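Local atomic coordinates of fuculose-1-phosphate aldolase (Glaciozyma antarctica, PDB entry 4XXF), a protein that belongs to the class II aldolase and adducin family of AraD-like proteins and carries zinc held by histidine side chains. Residues R49-P61 with D73-G86. Residues are numbered along the deposited sequence; the frame is centred on the assembly and turned at random. Where two conformers were deposited one is given.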
loop_
_atom_site.group_PDB
_atom_site.type_symbol
_atom_site.label_atom_id
_atom_site.label_comp_id
_atom_site.label_asym_id
_atom_site.label_seq_id
_atom_site.Cartn_x
_atom_site.Cartn_y
_atom_site.Cartn_z
ATOM N N ARG A 49 0.446 -10.458 30.952
ATOM C CA ARG A 49 0.616 -11.083 32.253
ATOM C C ARG A 49 -0.589 -11.950 32.577
ATOM O O ARG A 49 -1.735 -11.527 32.392
ATOM C CB ARG A 49 0.787 -10.005 33.310
ATOM C CG ARG A 49 1.363 -10.478 34.616
ATOM C CD ARG A 49 1.293 -9.365 35.614
ATOM N NE ARG A 49 2.074 -8.167 35.274
ATOM C CZ ARG A 49 3.367 -7.999 35.566
ATOM N NH1 ARG A 49 4.058 -8.980 36.129
ATOM N NH2 ARG A 49 3.979 -6.860 35.290
ATOM N N ASP A 50 -0.348 -13.165 33.061
ATOM C CA ASP A 50 -1.452 -14.017 33.498
ATOM C C ASP A 50 -2.174 -13.384 34.679
ATOM O O ASP A 50 -1.531 -12.812 35.557
ATOM C CB ASP A 50 -0.950 -15.413 33.880
ATOM C CG ASP A 50 -2.081 -16.370 34.166
ATOM O OD1 ASP A 50 -2.420 -16.553 35.353
ATOM O OD2 ASP A 50 -2.640 -16.921 33.190
ATOM N N PRO A 51 -3.514 -13.484 34.711
ATOM C CA PRO A 51 -4.252 -12.802 35.782
ATOM C C PRO A 51 -4.204 -13.504 37.128
ATOM O O PRO A 51 -4.641 -12.918 38.124
ATOM C CB PRO A 51 -5.690 -12.772 35.250
ATOM C CG PRO A 51 -5.760 -13.908 34.276
ATOM C CD PRO A 51 -4.407 -13.966 33.639
ATOM N N GLU A 52 -3.701 -14.730 37.176
ATOM C CA GLU A 52 -3.639 -15.449 38.445
ATOM C C GLU A 52 -2.237 -15.405 39.046
ATOM O O GLU A 52 -2.077 -15.188 40.247
ATOM C CB GLU A 52 -4.092 -16.895 38.261
ATOM C CG GLU A 52 -4.152 -17.694 39.542
ATOM C CD GLU A 52 -4.899 -18.996 39.371
ATOM O OE1 GLU A 52 -4.967 -19.500 38.231
ATOM O OE2 GLU A 52 -5.422 -19.512 40.385
ATOM N N ASN A 53 -1.228 -15.607 38.205
ATOM C CA ASN A 53 0.162 -15.573 38.641
ATOM C C ASN A 53 0.898 -14.467 37.903
ATOM O O ASN A 53 1.100 -14.555 36.698
ATOM C CB ASN A 53 0.838 -16.928 38.403
ATOM C CG ASN A 53 2.219 -17.026 39.040
ATOM O OD1 ASN A 53 2.967 -16.049 39.106
ATOM N ND2 ASN A 53 2.562 -18.219 39.510
ATOM N N LYS A 54 1.324 -13.450 38.645
ATOM C CA LYS A 54 1.934 -12.259 38.063
ATOM C C LYS A 54 3.306 -12.518 37.446
ATOM O O LYS A 54 3.851 -11.652 36.765
ATOM C CB LYS A 54 2.051 -11.162 39.126
ATOM C CG LYS A 54 3.029 -11.474 40.254
ATOM C CD LYS A 54 2.933 -10.432 41.367
ATOM C CE LYS A 54 3.690 -10.873 42.606
ATOM N NZ LYS A 54 3.492 -9.921 43.736
ATOM N N HIS A 55 3.864 -13.700 37.687
ATOM C CA HIS A 55 5.175 -14.044 37.145
ATOM C C HIS A 55 5.064 -14.969 35.950
ATOM O O HIS A 55 6.067 -15.536 35.502
ATOM C CB HIS A 55 6.049 -14.713 38.206
ATOM C CG HIS A 55 6.265 -13.881 39.430
ATOM N ND1 HIS A 55 6.875 -12.645 39.394
ATOM C CD2 HIS A 55 5.961 -14.113 40.729
ATOM C CE1 HIS A 55 6.936 -12.151 40.618
ATOM N NE2 HIS A 55 6.390 -13.023 41.447
ATOM N N HIS A 56 3.846 -15.136 35.445
ATOM C CA HIS A 56 3.601 -15.955 34.263
ATOM C C HIS A 56 3.037 -15.080 33.163
ATOM O O HIS A 56 2.311 -14.129 33.454
ATOM C CB HIS A 56 2.627 -17.093 34.553
ATOM C CG HIS A 56 3.167 -18.131 35.485
ATOM N ND1 HIS A 56 2.404 -19.183 35.944
ATOM C CD2 HIS A 56 4.392 -18.285 36.034
ATOM C CE1 HIS A 56 3.137 -19.937 36.745
ATOM N NE2 HIS A 56 4.347 -19.412 36.821
ATOM N N PHE A 57 3.353 -15.416 31.919
ATOM C CA PHE A 57 2.989 -14.588 30.772
ATOM C C PHE A 57 2.551 -15.430 29.595
ATOM O O PHE A 57 3.151 -16.470 29.308
ATOM C CB PHE A 57 4.176 -13.709 30.377
ATOM C CG PHE A 57 4.713 -12.919 31.520
ATOM C CD1 PHE A 57 5.691 -13.442 32.355
ATOM C CD2 PHE A 57 4.190 -11.669 31.798
ATOM C CE1 PHE A 57 6.151 -12.718 33.438
ATOM C CE2 PHE A 57 4.643 -10.944 32.876
ATOM C CZ PHE A 57 5.622 -11.465 33.705
ATOM N N TRP A 58 1.513 -14.973 28.904
ATOM C CA TRP A 58 1.105 -15.556 27.630
ATOM C C TRP A 58 1.808 -14.814 26.502
ATOM O O TRP A 58 1.959 -13.591 26.554
ATOM C CB TRP A 58 -0.420 -15.495 27.469
ATOM C CG TRP A 58 -1.107 -16.350 28.483
ATOM C CD1 TRP A 58 -1.586 -15.954 29.699
ATOM C CD2 TRP A 58 -1.350 -17.758 28.392
ATOM N NE1 TRP A 58 -2.125 -17.031 30.371
ATOM C CE2 TRP A 58 -1.993 -18.149 29.589
ATOM C CE3 TRP A 58 -1.089 -18.729 27.414
ATOM C CZ2 TRP A 58 -2.373 -19.472 29.836
ATOM C CZ3 TRP A 58 -1.470 -20.047 27.665
ATOM C CH2 TRP A 58 -2.107 -20.400 28.865
ATOM N N VAL A 59 2.257 -15.559 25.497
ATOM C CA VAL A 59 3.048 -14.977 24.421
ATOM C C VAL A 59 2.840 -15.794 23.156
ATOM O O VAL A 59 2.463 -16.967 23.208
ATOM C CB VAL A 59 4.559 -14.915 24.815
ATOM C CG1 VAL A 59 5.114 -16.302 25.012
ATOM C CG2 VAL A 59 5.399 -14.146 23.794
ATOM N N ASN A 60 3.066 -15.163 22.011
ATOM C CA ASN A 60 3.092 -15.883 20.743
ATOM C C ASN A 60 4.263 -16.857 20.671
ATOM O O ASN A 60 5.348 -16.563 21.173
ATOM C CB ASN A 60 3.160 -14.889 19.586
ATOM C CG ASN A 60 4.321 -13.924 19.711
ATOM O OD1 ASN A 60 4.396 -13.119 20.646
ATOM N ND2 ASN A 60 5.236 -13.986 18.749
ATOM N N PRO A 61 4.034 -18.046 20.083
ATOM C CA PRO A 61 5.101 -19.043 19.966
ATOM C C PRO A 61 6.042 -18.705 18.814
ATOM O O PRO A 61 5.600 -18.198 17.782
ATOM C CB PRO A 61 4.340 -20.341 19.707
ATOM C CG PRO A 61 3.108 -19.889 18.966
ATOM C CD PRO A 61 2.739 -18.562 19.595
ATOM N N ASP A 73 -2.654 -21.543 20.007
ATOM C CA ASP A 73 -1.218 -21.456 19.766
ATOM C C ASP A 73 -0.439 -20.790 20.889
ATOM O O ASP A 73 0.768 -21.013 21.026
ATOM C CB ASP A 73 -0.949 -20.674 18.483
ATOM C CG ASP A 73 -1.466 -21.375 17.253
ATOM O OD1 ASP A 73 -1.051 -22.528 17.006
ATOM O OD2 ASP A 73 -2.287 -20.768 16.529
ATOM N N LEU A 74 -1.104 -19.936 21.667
ATOM C CA LEU A 74 -0.403 -19.171 22.694
ATOM C C LEU A 74 0.243 -20.076 23.726
ATOM O O LEU A 74 -0.348 -21.077 24.147
ATOM C CB LEU A 74 -1.345 -18.223 23.421
ATOM C CG LEU A 74 -2.012 -17.139 22.590
ATOM C CD1 LEU A 74 -2.787 -16.243 23.545
ATOM C CD2 LEU A 74 -0.977 -16.335 21.777
ATOM N N ILE A 75 1.433 -19.691 24.175
ATOM C CA ILE A 75 2.141 -20.454 25.194
ATOM C C ILE A 75 2.274 -19.650 26.474
ATOM O O ILE A 75 2.248 -18.417 26.455
ATOM C CB ILE A 75 3.545 -20.887 24.715
ATOM C CG1 ILE A 75 4.320 -19.706 24.124
ATOM C CG2 ILE A 75 3.435 -22.032 23.702
ATOM C CD1 ILE A 75 5.802 -19.981 23.914
ATOM N N LEU A 76 2.416 -20.366 27.579
ATOM C CA LEU A 76 2.594 -19.773 28.891
ATOM C C LEU A 76 4.048 -19.921 29.303
ATOM O O LEU A 76 4.610 -21.011 29.215
ATOM C CB LEU A 76 1.678 -20.451 29.904
ATOM C CG LEU A 76 1.691 -19.926 31.337
ATOM C CD1 LEU A 76 1.152 -18.505 31.413
ATOM C CD2 LEU A 76 0.873 -20.856 32.226
ATOM N N VAL A 77 4.655 -18.821 29.737
ATOM C CA VAL A 77 6.076 -18.752 30.041
ATOM C C VAL A 77 6.266 -18.157 31.441
ATOM O O VAL A 77 5.562 -17.206 31.794
ATOM C CB VAL A 77 6.815 -17.895 28.977
ATOM C CG1 VAL A 77 8.300 -17.794 29.283
ATOM C CG2 VAL A 77 6.601 -18.478 27.586
ATOM N N ASN A 78 7.197 -18.681 32.233
ATOM C CA ASN A 78 7.424 -18.057 33.531
ATOM C C ASN A 78 8.445 -16.923 33.389
ATOM O O ASN A 78 8.927 -16.639 32.287
ATOM C CB ASN A 78 7.831 -19.087 34.608
ATOM C CG ASN A 78 9.174 -19.749 34.345
ATOM O OD1 ASN A 78 9.957 -19.299 33.519
ATOM N ND2 ASN A 78 9.439 -20.829 35.070
ATOM N N GLN A 79 8.722 -16.238 34.491
ATOM C CA GLN A 79 9.541 -15.031 34.453
ATOM C C GLN A 79 10.917 -15.291 33.852
ATOM O O GLN A 79 11.479 -14.422 33.186
ATOM C CB GLN A 79 9.695 -14.446 35.857
ATOM C CG GLN A 79 10.168 -13.000 35.876
ATOM C CD GLN A 79 9.022 -12.000 35.861
ATOM O OE1 GLN A 79 8.057 -12.129 36.616
ATOM N NE2 GLN A 79 9.128 -10.991 35.003
ATOM N N GLU A 80 11.450 -16.490 34.076
ATOM C CA GLU A 80 12.801 -16.810 33.627
ATOM C C GLU A 80 12.852 -17.466 32.244
ATOM O O GLU A 80 13.917 -17.875 31.787
ATOM C CB GLU A 80 13.510 -17.706 34.655
ATOM C CG GLU A 80 12.780 -18.989 35.046
ATOM C CD GLU A 80 11.996 -18.863 36.349
ATOM O OE1 GLU A 80 12.089 -19.788 37.196
ATOM O OE2 GLU A 80 11.279 -17.853 36.522
ATOM N N GLY A 81 11.710 -17.567 31.574
ATOM C CA GLY A 81 11.697 -18.011 30.194
ATOM C C GLY A 81 11.329 -19.463 29.936
ATOM O O GLY A 81 11.278 -19.885 28.784
ATOM N N THR A 82 11.074 -20.226 30.991
ATOM C CA THR A 82 10.663 -21.620 30.827
ATOM C C THR A 82 9.234 -21.695 30.281
ATOM O O THR A 82 8.328 -21.069 30.821
ATOM C CB THR A 82 10.756 -22.394 32.156
ATOM O OG1 THR A 82 12.062 -22.217 32.710
ATOM C CG2 THR A 82 10.504 -23.881 31.931
ATOM N N VAL A 83 9.040 -22.442 29.198
ATOM C CA VAL A 83 7.706 -22.684 28.667
ATOM C C VAL A 83 7.013 -23.698 29.562
ATOM O O VAL A 83 7.478 -24.829 29.699
ATOM C CB VAL A 83 7.750 -23.194 27.210
ATOM C CG1 VAL A 83 6.350 -23.464 26.695
ATOM C CG2 VAL A 83 8.466 -22.195 26.318
ATOM N N ILE A 84 5.916 -23.296 30.190
ATOM C CA ILE A 84 5.296 -24.138 31.212
ATOM C C ILE A 84 3.856 -24.527 30.896
ATOM O O ILE A 84 3.227 -25.249 31.658
ATOM C CB ILE A 84 5.327 -23.453 32.597
ATOM C CG1 ILE A 84 4.624 -22.092 32.548
ATOM C CG2 ILE A 84 6.763 -23.312 33.096
ATOM C CD1 ILE A 84 4.337 -21.511 33.924
ATOM N N GLY A 85 3.325 -24.063 29.773
ATOM C CA GLY A 85 1.982 -24.459 29.399
ATOM C C GLY A 85 1.549 -23.971 28.035
ATOM O O GLY A 85 2.240 -23.173 27.406
ATOM N N GLY A 86 0.401 -24.461 27.579
ATOM C CA GLY A 86 -0.197 -23.996 26.342
ATOM C C GLY A 86 0.465 -24.495 25.077
ATOM O O GLY A 86 1.293 -25.410 25.093
HETATM O O HOH W 1 6.665 -9.788 36.875
#
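F57 and V59 pair in antiparallel fashion with V77 and I75, each couple exchanging two backbone hydrogen bonds, while the axes of strands 56-59 and 75-78 approach to 4.6 Å, with an angle of 145° between their N-to-C directions. The ribbon thus formed has two differently furnished faces. On one, the indole of W58 carries L76, whose CD1 lies 3.8 Å from the centroid of the five-membered ring, over its face; with CG anti to the backbone N (chi1 -178°), L76 brings that methyl over the indole of the neighbouring strand. W58 NE1 donates, nearly in the ring plane, to the anti lone pair of D50 OD2 at 2.9 Å, which pins the edge of the indole; D50 OD2 also forms a salt bridge with R19. Further along the same face the imidazole of H56 is sandwiched: I84 CD1 sits 3.5 Å from the ring centroid, and N53 ND2 lies over the opposite face, nearer the rim. The other face, which also carries F57, has V59 CG1 against I75 CG1 at 3.6 Å, with F99 of helix 96-108 packed on V77 and F57. Beyond the paired strands, Q79 bends at chi2 (91°) to place OE1 where it accepts a hydrogen bond from H55 ND1 at 3.1 Å, close to the imidazole plane, and a water links the same oxygen to R49 NH1. L76 also faces both I84 and G85, a classic beta bulge, after the type I turn from N78 to G81. The whole is a strand-loop-strand antiparallel pair at the margin of the mixed sheet of this AraD-like aldolase fold, with 75-78 as one of the two outermost strands within this chain.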